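Local coordinates for protein polyguluronate lyase (Corynebacterium sp., PDB 1UAI) that probably cleaves poly(alpha-L-guluronate), the guluronate-rich part of alginate, as a lyase built on a jellyroll beta-sandwich, at residues 145-159 and 171-183. Residues are numbered along the deposited sequence; the frame is centred on the assembly and turned at random.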
# COMPACT_ATOMS: atom_id res chain seq x y z
N HIS A 145 -8.45 6.10 13.96
CA HIS A 145 -9.41 5.13 14.48
C HIS A 145 -8.85 4.25 15.60
O HIS A 145 -9.45 4.12 16.66
CB HIS A 145 -9.94 4.27 13.33
CG HIS A 145 -10.78 3.11 13.78
ND1 HIS A 145 -12.04 3.27 14.32
CD2 HIS A 145 -10.53 1.78 13.79
CE1 HIS A 145 -12.53 2.09 14.63
NE2 HIS A 145 -11.64 1.17 14.32
N LYS A 146 -7.70 3.63 15.34
CA LYS A 146 -7.06 2.77 16.33
C LYS A 146 -5.55 2.91 16.29
O LYS A 146 -4.92 2.65 15.27
CB LYS A 146 -7.45 1.31 16.09
CG LYS A 146 -6.62 0.29 16.88
CD LYS A 146 -6.79 0.42 18.39
CE LYS A 146 -5.94 -0.62 19.11
NZ LYS A 146 -6.09 -0.55 20.58
N LEU A 147 -4.97 3.32 17.41
CA LEU A 147 -3.53 3.44 17.51
C LEU A 147 -2.99 2.04 17.79
O LEU A 147 -3.35 1.41 18.78
CB LEU A 147 -3.13 4.36 18.66
CG LEU A 147 -1.62 4.43 18.95
CD1 LEU A 147 -0.91 5.17 17.83
CD2 LEU A 147 -1.38 5.11 20.29
N VAL A 148 -2.15 1.53 16.89
CA VAL A 148 -1.55 0.21 17.08
C VAL A 148 -0.40 0.36 18.07
O VAL A 148 -0.29 -0.40 19.04
CB VAL A 148 -1.02 -0.35 15.75
CG1 VAL A 148 -0.30 -1.67 15.99
CG2 VAL A 148 -2.18 -0.54 14.78
N THR A 149 0.45 1.36 17.83
CA THR A 149 1.58 1.64 18.70
C THR A 149 2.10 3.05 18.43
O THR A 149 2.07 3.52 17.29
CB THR A 149 2.75 0.65 18.48
OG1 THR A 149 3.87 1.05 19.28
CG2 THR A 149 3.16 0.61 17.02
N SER A 150 2.55 3.72 19.48
CA SER A 150 3.12 5.06 19.35
C SER A 150 4.63 4.90 19.34
O SER A 150 5.37 5.89 19.36
CB SER A 150 2.70 5.92 20.54
OG SER A 150 3.14 5.35 21.77
N ASP A 151 5.09 3.65 19.27
CA ASP A 151 6.51 3.35 19.29
C ASP A 151 6.96 2.54 18.07
O ASP A 151 7.76 1.61 18.20
CB ASP A 151 6.83 2.61 20.60
CG ASP A 151 8.32 2.47 20.86
OD1 ASP A 151 9.09 3.39 20.51
OD2 ASP A 151 8.71 1.44 21.45
N TYR A 152 6.43 2.87 16.90
CA TYR A 152 6.84 2.17 15.68
C TYR A 152 8.19 2.74 15.26
O TYR A 152 8.33 3.95 15.07
CB TYR A 152 5.86 2.36 14.53
CG TYR A 152 6.37 1.68 13.28
CD1 TYR A 152 6.29 0.29 13.14
CD2 TYR A 152 7.06 2.40 12.30
CE1 TYR A 152 6.90 -0.36 12.07
CE2 TYR A 152 7.68 1.75 11.23
CZ TYR A 152 7.59 0.37 11.12
OH TYR A 152 8.24 -0.26 10.09
N LYS A 153 9.17 1.87 15.11
CA LYS A 153 10.51 2.28 14.73
C LYS A 153 10.77 2.00 13.26
O LYS A 153 10.57 0.88 12.79
CB LYS A 153 11.52 1.55 15.62
CG LYS A 153 11.25 1.80 17.10
CD LYS A 153 12.05 0.90 18.02
CE LYS A 153 11.70 1.20 19.47
NZ LYS A 153 12.40 0.30 20.42
N LEU A 154 11.20 3.03 12.53
CA LEU A 154 11.47 2.87 11.11
C LEU A 154 12.34 1.65 10.82
O LEU A 154 13.27 1.34 11.57
CB LEU A 154 12.13 4.13 10.54
CG LEU A 154 11.26 5.39 10.45
CD1 LEU A 154 12.08 6.52 9.86
CD2 LEU A 154 10.03 5.12 9.60
N ASN A 155 11.99 0.97 9.74
CA ASN A 155 12.68 -0.22 9.26
C ASN A 155 12.34 -1.50 10.01
O ASN A 155 12.94 -2.55 9.77
CB ASN A 155 14.19 0.01 9.24
CG ASN A 155 14.56 1.20 8.38
OD1 ASN A 155 14.05 1.36 7.27
ND2 ASN A 155 15.46 2.04 8.88
N THR A 156 11.37 -1.43 10.92
CA THR A 156 10.97 -2.62 11.66
C THR A 156 9.90 -3.34 10.85
O THR A 156 8.87 -2.76 10.50
CB THR A 156 10.39 -2.27 13.04
OG1 THR A 156 11.34 -1.51 13.79
CG2 THR A 156 10.08 -3.55 13.81
N VAL A 157 10.15 -4.60 10.55
CA VAL A 157 9.20 -5.39 9.79
C VAL A 157 8.10 -5.91 10.71
O VAL A 157 8.37 -6.40 11.80
CB VAL A 157 9.89 -6.60 9.11
CG1 VAL A 157 8.86 -7.44 8.36
CG2 VAL A 157 10.97 -6.11 8.17
N PHE A 158 6.86 -5.77 10.26
CA PHE A 158 5.72 -6.27 11.02
C PHE A 158 4.82 -7.02 10.05
O PHE A 158 4.94 -6.87 8.83
CB PHE A 158 4.94 -5.12 11.69
CG PHE A 158 4.24 -4.21 10.71
CD1 PHE A 158 2.93 -4.46 10.31
CD2 PHE A 158 4.90 -3.10 10.20
CE1 PHE A 158 2.28 -3.61 9.41
CE2 PHE A 158 4.26 -2.25 9.29
CZ PHE A 158 2.96 -2.50 8.90
N GLU A 159 3.94 -7.85 10.60
CA GLU A 159 3.02 -8.61 9.79
C GLU A 159 1.61 -8.07 10.00
O GLU A 159 1.11 -8.05 11.13
CB GLU A 159 3.08 -10.09 10.15
CG GLU A 159 2.18 -10.98 9.29
CD GLU A 159 2.44 -12.46 9.53
OE1 GLU A 159 3.55 -12.92 9.22
OE2 GLU A 159 1.53 -13.15 10.02
N VAL A 171 -8.73 -6.59 11.62
CA VAL A 171 -7.39 -6.13 11.27
C VAL A 171 -6.40 -6.54 12.36
O VAL A 171 -6.59 -6.24 13.53
CB VAL A 171 -7.36 -4.60 11.09
CG1 VAL A 171 -6.05 -4.18 10.46
CG2 VAL A 171 -8.54 -4.15 10.24
N TYR A 172 -5.33 -7.22 11.94
CA TYR A 172 -4.31 -7.73 12.85
C TYR A 172 -2.94 -7.11 12.63
O TYR A 172 -2.58 -6.74 11.51
CB TYR A 172 -4.17 -9.24 12.69
CG TYR A 172 -5.45 -10.02 12.89
CD1 TYR A 172 -5.72 -10.65 14.10
CD2 TYR A 172 -6.39 -10.12 11.86
CE1 TYR A 172 -6.90 -11.36 14.29
CE2 TYR A 172 -7.58 -10.83 12.04
CZ TYR A 172 -7.82 -11.44 13.26
OH TYR A 172 -9.00 -12.13 13.45
N TYR A 173 -2.17 -7.03 13.72
CA TYR A 173 -0.80 -6.52 13.71
C TYR A 173 -0.01 -7.54 14.52
O TYR A 173 -0.27 -7.75 15.70
CB TYR A 173 -0.75 -5.15 14.38
CG TYR A 173 0.64 -4.61 14.62
CD1 TYR A 173 1.38 -4.02 13.60
CD2 TYR A 173 1.20 -4.64 15.90
CE1 TYR A 173 2.65 -3.47 13.84
CE2 TYR A 173 2.45 -4.09 16.16
CZ TYR A 173 3.17 -3.51 15.13
OH TYR A 173 4.39 -2.93 15.39
N ASN A 174 0.96 -8.17 13.86
CA ASN A 174 1.78 -9.21 14.48
C ASN A 174 0.93 -10.25 15.21
O ASN A 174 1.25 -10.67 16.33
CB ASN A 174 2.82 -8.59 15.42
CG ASN A 174 3.92 -7.88 14.65
OD1 ASN A 174 4.17 -8.18 13.49
ND2 ASN A 174 4.59 -6.93 15.31
N GLY A 175 -0.14 -10.67 14.55
CA GLY A 175 -1.02 -11.69 15.09
C GLY A 175 -2.08 -11.27 16.09
O GLY A 175 -2.94 -12.07 16.45
N VAL A 176 -2.03 -10.01 16.53
CA VAL A 176 -3.00 -9.53 17.51
C VAL A 176 -4.09 -8.68 16.87
O VAL A 176 -3.81 -7.74 16.12
CB VAL A 176 -2.28 -8.70 18.61
CG1 VAL A 176 -3.29 -8.20 19.63
CG2 VAL A 176 -1.22 -9.56 19.29
N LEU A 177 -5.34 -9.01 17.17
CA LEU A 177 -6.49 -8.27 16.64
C LEU A 177 -6.44 -6.84 17.17
O LEU A 177 -6.40 -6.62 18.38
CB LEU A 177 -7.79 -8.95 17.07
CG LEU A 177 -9.10 -8.31 16.58
CD1 LEU A 177 -9.13 -8.28 15.06
CD2 LEU A 177 -10.28 -9.09 17.12
N GLN A 178 -6.46 -5.88 16.26
CA GLN A 178 -6.40 -4.46 16.62
C GLN A 178 -7.77 -3.80 16.63
O GLN A 178 -8.05 -2.96 17.48
CB GLN A 178 -5.50 -3.71 15.64
CG GLN A 178 -4.07 -4.21 15.62
CD GLN A 178 -3.40 -4.09 16.97
OE1 GLN A 178 -3.37 -3.01 17.56
NE2 GLN A 178 -2.87 -5.20 17.47
N THR A 179 -8.61 -4.18 15.68
CA THR A 179 -9.94 -3.61 15.58
C THR A 179 -10.81 -4.43 14.64
O THR A 179 -10.30 -5.16 13.79
CB THR A 179 -9.88 -2.16 15.05
OG1 THR A 179 -11.20 -1.58 15.09
CG2 THR A 179 -9.37 -2.12 13.61
N THR A 180 -12.12 -4.31 14.83
CA THR A 180 -13.09 -4.98 13.98
C THR A 180 -13.99 -3.85 13.48
O THR A 180 -14.59 -3.13 14.27
CB THR A 180 -13.93 -6.00 14.77
OG1 THR A 180 -13.07 -7.01 15.30
CG2 THR A 180 -14.96 -6.66 13.86
N ILE A 181 -14.05 -3.70 12.16
CA ILE A 181 -14.82 -2.64 11.53
C ILE A 181 -16.01 -3.18 10.75
O ILE A 181 -15.86 -4.09 9.94
CB ILE A 181 -13.91 -1.82 10.59
CG1 ILE A 181 -12.80 -1.16 11.40
CG2 ILE A 181 -14.73 -0.78 9.83
CD1 ILE A 181 -11.72 -0.51 10.56
N SER A 182 -17.18 -2.61 11.00
CA SER A 182 -18.39 -3.02 10.28
C SER A 182 -18.29 -2.46 8.87
O SER A 182 -18.04 -1.27 8.68
CB SER A 182 -19.64 -2.48 10.99
OG SER A 182 -19.78 -3.06 12.27
N HIS A 183 -18.49 -3.32 7.88
CA HIS A 183 -18.41 -2.91 6.48
C HIS A 183 -19.23 -3.90 5.66
O HIS A 183 -18.93 -5.09 5.65
CB HIS A 183 -16.95 -2.93 6.04
CG HIS A 183 -16.72 -2.42 4.65
ND1 HIS A 183 -16.99 -1.12 4.28
CD2 HIS A 183 -16.24 -3.04 3.54
CE1 HIS A 183 -16.68 -0.96 3.01
NE2 HIS A 183 -16.22 -2.10 2.54
O HOH W 1 7.23 -5.75 14.32
O HOH W 2 -0.88 -10.02 11.85
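His145 meets Thr179 where the edge strands of the two sheets of a jellyroll beta-sandwich close on each other, a worked example of side chains joining the edges of two sheets. The imidazole offers its edge: NE2 lies 2.9 Å from Thr179 OG1, close to the ring plane, in a hydrogen bond either group could donate. Next along, the chain of Lys146, bent at chi2, runs past the Gln178 carbonyl, with CE 3.5 Å from its O. Strand 146-149 is antiparallel to strand 176-182, yet their axes come no closer than 7.7 Å, so side chains rather than backbone bonds span the gap. Val148 supplies the central apolar contact: CG1, anti to the backbone N (chi1 175°), sits over one face of the Tyr173 ring, 3.4 Å from its centroid, a CH-pi contact. Asn174 ND2 lies over the opposite face, toward its rim. The chain then leaves the strand as a loop, in which the buried Tyr152 packs edge-to-face with Phe103, and returns into the second sheet at Phe158, whose CB and ring lean on Tyr173 CE1 with the planes oblique at 38°. Glu159, salt-bridged to Arg100, pairs with the type I' hairpin turn 173-176. Glu159 O accepts from Asn174 N, 2.7 Å away, and also from a water that accepts from Gly175 N, while Glu159 N gives a nearly straight hydrogen bond (171°) to Asn174 OD1, 2.9 Å away.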